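3-hydroxyacyl-CoA dehydrogenase (Archaeoglobus fulgidus, PDB 1ZEJ) probably works as an NAD+-dependent dehydrogenase that oxidises a hydroxyl group of its substrate, acting as a homodimer. Local coordinates at residues Cys104-Val109 and Gly127-Asn132; Leu139-Ile144 and Gly172-Asn177. All coordinates share one frame; numbering follows the deposited sequence.

Contact 1 of 2, residues Cys104-Val109 and Gly127-Asn132; sequences CSNTSV and GVHWMN
Asn106 reaches from the end of strand 103-105 to the backbone of strand 125-130. Its CG stands anti to the backbone N (chi1 -178°), which carries the amide alongside the neighbouring strand. OD1 accepts a hydrogen bond from Trp130 N at 3.1 Å. The bond is straight, and the donor lies nearly in line with the C=O of the amide. The same oxygen meets the edge of the Trp130 ring in its plane, with CD1 3.6 Å from OD1. The two side chains cross at about a right angle, and the amide and indole planes are 68° apart. Trp130 is buried, and Met23 and Ile27 of helix 22-32 pack against it. Thr107 O approaches CD2 of His129 obliquely at 4.1 Å. ND1 of this ring is hydrogen-bonded to Glu141. CE of selenomethionine Met131 lies 3.5 Å above one face of the His129 ring, offset toward its rim.

The strands themselves pair in parallel, with Ser105 opposite Gly127. Val128 N donates to Ser105 O at 2.9 Å. CA-H...O contacts add to this: Gly127 CA also faces Ser105 O, and Asn106 CA lies 3.2 Å from Val128 O. On the side of helix 150-162, Val128 CG2 packs on Cys104 CB at 3.7 Å. Thr107 CG2 lies over Gly127, where a beta carbon would be tight. Ser105 OG turns to Glu79 and Lys88.

The two strands belong to a beta-alpha-beta unit of the Rossmann-type NAD-binding domain. The chain leaves them toward the predicted NAD+ residues Ser108 and Asn132, beside His129, which is predicted to matter for catalysis.

Contact 2 of 2, residues Leu139-Ile144 and Gly172-Asn177; sequences LVEIVI and GQSLVN
Glu141 extends from strand 139-144 to the first turn of helix 175-193. Its CG is anti to the carbonyl carbon (chi1 -71°). The chain is stretched out beyond CG and brings the carboxylate to the helix start. Each oxygen has its own partner there. OE1 takes a short bond of 2.5 Å from Ser174 OG on its syn lone pair. OE2 accepts from Val176 N at 2.9 Å, also on the syn side but 22° out of the carboxylate plane. Leu175 N is close as well, 3.0 Å from OE2. OE1 has a second partner in His129 ND1.

Ser174 is the N-cap of the helix. Its OG lies anti to the backbone N (chi1 163°). From there the hydroxyl donates to Glu141 and accepts from Asn177 N at 3.0 Å. With an alanine in place of Glu141, Val176 N and the Ser174 hydroxyl would probably lose their acceptor, and His129 ND1 its partner.

Apolar groups flank the acid. Val176 CG2 lies 3.3 Å from Glu141 OE2 and also meets Leu139 CD2 at 3.6 Å, where the Leu139 and Val176 side chains slide past each other in opposite directions. On the other flank, Val143 CG1 rests on the backbone of Gly172, 3.5 Å from Gly172 C. At the strand end, Gly172 N donates to Ile144 O.

This is a capped helix N-terminus, joined by a carboxylate to the Rossmann-type sheet. It lies where the NAD-binding domain passes into the helical C-terminal domain, and its Glu-His pair is consistent with the catalytic dyad of 3-hydroxyacyl-CoA dehydrogenases.

In the fold
Both contacts are largely buried, and they share one sheet. Strands 125-130 and 139-144 are antiparallel neighbours in it and follow each other in the chain. Contact 1 lies within the NAD-binding domain; contact 2 links that sheet to helix 175-193, in the C-terminal domain. Their chemistry differs accordingly. Backbone pairing and a neutral amide hold contact 1, while a carboxylate and a helix cap hold contact 2. They meet at His129 ND1 and Glu141 OE1, 2.7 Å apart, and at Ser108 O and Asn177 ND2. Val128 also packs on Val140. Both reach the second subunit, whose His207 touches Met131, Leu139 and Val176.

Contact 1 of 2, residues Cys104-Val109 and Gly127-Asn132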
loop_
_atom_site.group_PDB
_atom_site.type_symbol
_atom_site.label_atom_id
_atom_site.label_comp_id
_atom_site.label_asym_id
_atom_site.label_seq_id
_atom_site.Cartn_x
_atom_site.Cartn_y
_atom_site.Cartn_z
ATOM N N CYS A 104 -15.168 1.557 24.772
ATOM C CA CYS A 104 -14.428 1.452 23.522
ATOM C C CYS A 104 -13.543 0.218 23.571
ATOM O O CYS A 104 -12.537 0.268 24.240
ATOM C CB CYS A 104 -13.522 2.660 23.366
ATOM S SG CYS A 104 -14.349 4.223 23.348
ATOM N N SER A 105 -13.831 -0.836 22.818
ATOM C CA SER A 105 -12.967 -2.011 22.794
ATOM C C SER A 105 -11.858 -1.880 21.711
ATOM O O SER A 105 -12.158 -1.592 20.558
ATOM C CB SER A 105 -13.813 -3.262 22.585
ATOM O OG SER A 105 -12.984 -4.408 22.508
ATOM N N ASN A 106 -10.596 -2.049 22.091
ATOM C CA ASN A 106 -9.500 -2.157 21.116
ATOM C C ASN A 106 -9.586 -3.583 20.622
ATOM O O ASN A 106 -9.180 -4.527 21.308
ATOM C CB ASN A 106 -8.124 -1.885 21.748
ATOM C CG ASN A 106 -6.942 -1.957 20.714
ATOM O OD1 ASN A 106 -6.913 -1.272 19.653
ATOM N ND2 ASN A 106 -5.950 -2.768 21.053
ATOM N N THR A 107 -10.202 -3.768 19.489
ATOM C CA THR A 107 -10.471 -5.119 19.034
ATOM C C THR A 107 -9.720 -5.228 17.716
ATOM O O THR A 107 -9.869 -4.368 16.854
ATOM C CB THR A 107 -12.039 -5.464 19.011
ATOM O OG1 THR A 107 -12.276 -6.682 18.291
ATOM C CG2 THR A 107 -12.888 -4.360 18.420
ATOM N N SER A 108 -8.850 -6.226 17.613
ATOM C CA SER A 108 -8.101 -6.496 16.375
ATOM C C SER A 108 -9.020 -7.023 15.284
ATOM O O SER A 108 -9.093 -6.452 14.209
ATOM C CB SER A 108 -6.980 -7.521 16.612
ATOM O OG SER A 108 -5.785 -6.915 17.084
ATOM N N VAL A 109 -9.675 -8.148 15.553
ATOM C CA VAL A 109 -10.551 -8.759 14.572
ATOM C C VAL A 109 -11.898 -9.245 15.113
ATOM O O VAL A 109 -12.758 -9.576 14.301
ATOM C CB VAL A 109 -9.899 -9.962 13.884
ATOM C CG1 VAL A 109 -8.625 -9.532 13.124
ATOM C CG2 VAL A 109 -9.601 -11.081 14.890
ATOM N N GLY A 127 -15.937 0.129 18.737
ATOM C CA GLY A 127 -14.572 -0.385 18.647
ATOM C C GLY A 127 -13.689 0.824 18.423
ATOM O O GLY A 127 -14.052 1.746 17.681
ATOM N N VAL A 128 -12.520 0.830 19.060
ATOM C CA VAL A 128 -11.475 1.848 18.737
ATOM C C VAL A 128 -10.179 1.086 18.530
ATOM O O VAL A 128 -9.594 0.576 19.529
ATOM C CB VAL A 128 -11.314 2.951 19.817
ATOM C CG1 VAL A 128 -10.181 3.858 19.535
ATOM C CG2 VAL A 128 -12.537 3.769 19.963
ATOM N N HIS A 129 -9.744 1.020 17.269
ATOM C CA HIS A 129 -8.634 0.249 16.775
ATOM C C HIS A 129 -7.390 1.138 16.630
ATOM O O HIS A 129 -7.302 2.001 15.759
ATOM C CB HIS A 129 -9.065 -0.381 15.447
ATOM C CG HIS A 129 -8.019 -1.186 14.765
ATOM N ND1 HIS A 129 -7.964 -1.297 13.389
ATOM C CD2 HIS A 129 -7.003 -1.951 15.251
ATOM C CE1 HIS A 129 -6.935 -2.063 13.060
ATOM N NE2 HIS A 129 -6.333 -2.463 14.173
ATOM N N TRP A 130 -6.502 0.989 17.604
ATOM C CA TRP A 130 -5.257 1.723 17.675
ATOM C C TRP A 130 -4.229 0.939 16.936
ATOM O O TRP A 130 -4.295 -0.276 16.876
ATOM C CB TRP A 130 -4.782 1.833 19.125
ATOM C CG TRP A 130 -5.666 2.644 20.044
ATOM C CD1 TRP A 130 -6.807 2.215 20.657
ATOM C CD2 TRP A 130 -5.465 3.986 20.481
ATOM N NE1 TRP A 130 -7.324 3.196 21.442
ATOM C CE2 TRP A 130 -6.528 4.306 21.337
ATOM C CE3 TRP A 130 -4.502 4.956 20.219
ATOM C CZ2 TRP A 130 -6.642 5.550 21.961
ATOM C CZ3 TRP A 130 -4.603 6.193 20.854
ATOM C CH2 TRP A 130 -5.673 6.486 21.699
HETATM N N MSE A 131 -3.233 1.626 16.385
HETATM C CA MSE A 131 -2.144 0.950 15.675
HETATM C C MSE A 131 -0.965 0.809 16.650
HETATM O O MSE A 131 -1.017 1.265 17.789
HETATM C CB MSE A 131 -1.758 1.715 14.404
HETATM C CG MSE A 131 -2.915 2.169 13.542
HETATM SE SE MSE A 131 -3.940 0.685 12.791
HETATM C CE MSE A 131 -5.771 1.445 12.785
ATOM N N ASN A 132 0.052 0.098 16.239
ATOM C CA ASN A 132 1.123 -0.281 17.145
ATOM C C ASN A 132 2.410 0.425 16.803
ATOM O O ASN A 132 2.914 0.212 15.712
ATOM C CB ASN A 132 1.357 -1.796 17.048
ATOM C CG ASN A 132 2.205 -2.341 18.206
ATOM O OD1 ASN A 132 2.302 -1.743 19.295
ATOM N ND2 ASN A 132 2.823 -3.476 17.970
#

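Contact 2 of 2, residues Leu139-Ile144 and Gly172-Asn177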
loop_
_atom_site.group_PDB
_atom_site.type_symbol
_atom_site.label_atom_id
_atom_site.label_comp_id
_atom_site.label_asym_id
_atom_site.label_seq_id
_atom_site.Cartn_x
_atom_site.Cartn_y
_atom_site.Cartn_z
ATOM N N LEU A 139 -2.868 6.926 13.060
ATOM C CA LEU A 139 -4.213 6.479 12.700
ATOM C C LEU A 139 -4.911 5.744 13.835
ATOM O O LEU A 139 -4.313 4.886 14.507
ATOM C CB LEU A 139 -4.199 5.624 11.411
ATOM C CG LEU A 139 -5.589 5.181 10.961
ATOM C CD1 LEU A 139 -6.342 6.336 10.256
ATOM C CD2 LEU A 139 -5.509 4.040 10.053
ATOM N N VAL A 140 -6.156 6.128 14.088
ATOM C CA VAL A 140 -7.035 5.337 14.932
ATOM C C VAL A 140 -8.340 5.195 14.171
ATOM O O VAL A 140 -8.882 6.175 13.663
ATOM C CB VAL A 140 -7.272 5.960 16.311
ATOM C CG1 VAL A 140 -8.123 5.066 17.161
ATOM C CG2 VAL A 140 -5.973 6.212 16.988
ATOM N N GLU A 141 -8.816 3.972 14.070
ATOM C CA GLU A 141 -10.108 3.686 13.453
ATOM C C GLU A 141 -11.169 3.518 14.521
ATOM O O GLU A 141 -10.940 2.844 15.519
ATOM C CB GLU A 141 -10.063 2.411 12.657
ATOM C CG GLU A 141 -9.265 2.504 11.376
ATOM C CD GLU A 141 -9.238 1.169 10.645
ATOM O OE1 GLU A 141 -9.086 0.119 11.347
ATOM O OE2 GLU A 141 -9.410 1.154 9.383
ATOM N N ILE A 142 -12.310 4.153 14.325
ATOM C CA ILE A 142 -13.482 3.845 15.138
ATOM C C ILE A 142 -14.314 2.891 14.340
ATOM O O ILE A 142 -14.640 3.201 13.188
ATOM C CB ILE A 142 -14.280 5.109 15.426
ATOM C CG1 ILE A 142 -13.436 6.047 16.318
ATOM C CG2 ILE A 142 -15.663 4.764 16.011
ATOM C CD1 ILE A 142 -14.026 7.385 16.551
ATOM N N VAL A 143 -14.674 1.757 14.942
ATOM C CA VAL A 143 -15.421 0.738 14.238
ATOM C C VAL A 143 -16.755 0.607 14.961
ATOM O O VAL A 143 -16.800 0.176 16.103
ATOM C CB VAL A 143 -14.666 -0.578 14.206
ATOM C CG1 VAL A 143 -15.416 -1.609 13.354
ATOM C CG2 VAL A 143 -13.261 -0.382 13.648
ATOM N N ILE A 144 -17.821 1.012 14.294
ATOM C CA ILE A 144 -19.120 1.036 14.916
ATOM C C ILE A 144 -19.948 -0.232 14.659
ATOM O O ILE A 144 -19.835 -0.895 13.628
ATOM C CB ILE A 144 -19.886 2.327 14.586
ATOM C CG1 ILE A 144 -20.370 2.383 13.145
ATOM C CG2 ILE A 144 -18.999 3.552 14.901
ATOM C CD1 ILE A 144 -21.455 3.377 12.957
ATOM N N GLY A 172 -18.805 -1.638 11.112
ATOM C CA GLY A 172 -18.718 -3.073 11.294
ATOM C C GLY A 172 -17.342 -3.696 11.238
ATOM O O GLY A 172 -17.039 -4.566 12.073
ATOM N N GLN A 173 -16.522 -3.302 10.255
ATOM C CA GLN A 173 -15.153 -3.863 10.076
ATOM C C GLN A 173 -14.154 -2.763 9.866
ATOM O O GLN A 173 -14.450 -1.783 9.205
ATOM C CB GLN A 173 -15.041 -4.805 8.869
ATOM C CG GLN A 173 -15.944 -5.986 8.935
ATOM C CD GLN A 173 -15.856 -6.867 7.740
ATOM O OE1 GLN A 173 -14.839 -6.909 7.042
ATOM N NE2 GLN A 173 -16.931 -7.588 7.480
ATOM N N SER A 174 -12.955 -2.986 10.363
ATOM C CA SER A 174 -11.803 -2.141 10.073
ATOM C C SER A 174 -11.434 -2.067 8.574
ATOM O O SER A 174 -11.253 -3.108 7.917
ATOM C CB SER A 174 -10.581 -2.672 10.845
ATOM O OG SER A 174 -9.373 -2.159 10.335
ATOM N N LEU A 175 -11.217 -0.850 8.072
ATOM C CA LEU A 175 -10.773 -0.636 6.692
ATOM C C LEU A 175 -9.339 -1.067 6.493
ATOM O O LEU A 175 -8.984 -1.673 5.491
ATOM C CB LEU A 175 -10.928 0.840 6.286
ATOM C CG LEU A 175 -12.332 1.471 6.367
ATOM C CD1 LEU A 175 -12.291 2.875 5.764
ATOM C CD2 LEU A 175 -13.382 0.664 5.657
ATOM N N VAL A 176 -8.493 -0.786 7.482
ATOM C CA VAL A 176 -7.143 -1.283 7.495
ATOM C C VAL A 176 -7.082 -2.795 7.409
ATOM O O VAL A 176 -6.301 -3.305 6.627
ATOM C CB VAL A 176 -6.375 -0.815 8.788
ATOM C CG1 VAL A 176 -5.040 -1.535 8.893
ATOM C CG2 VAL A 176 -6.208 0.699 8.765
ATOM N N ASN A 177 -7.868 -3.527 8.194
ATOM C CA ASN A 177 -7.869 -5.007 8.165
ATOM C C ASN A 177 -8.316 -5.454 6.771
ATOM O O ASN A 177 -7.784 -6.404 6.188
ATOM C CB ASN A 177 -8.783 -5.579 9.246
ATOM C CG ASN A 177 -8.143 -5.552 10.652
ATOM O OD1 ASN A 177 -6.993 -5.165 10.806
ATOM N ND2 ASN A 177 -8.922 -5.939 11.665
#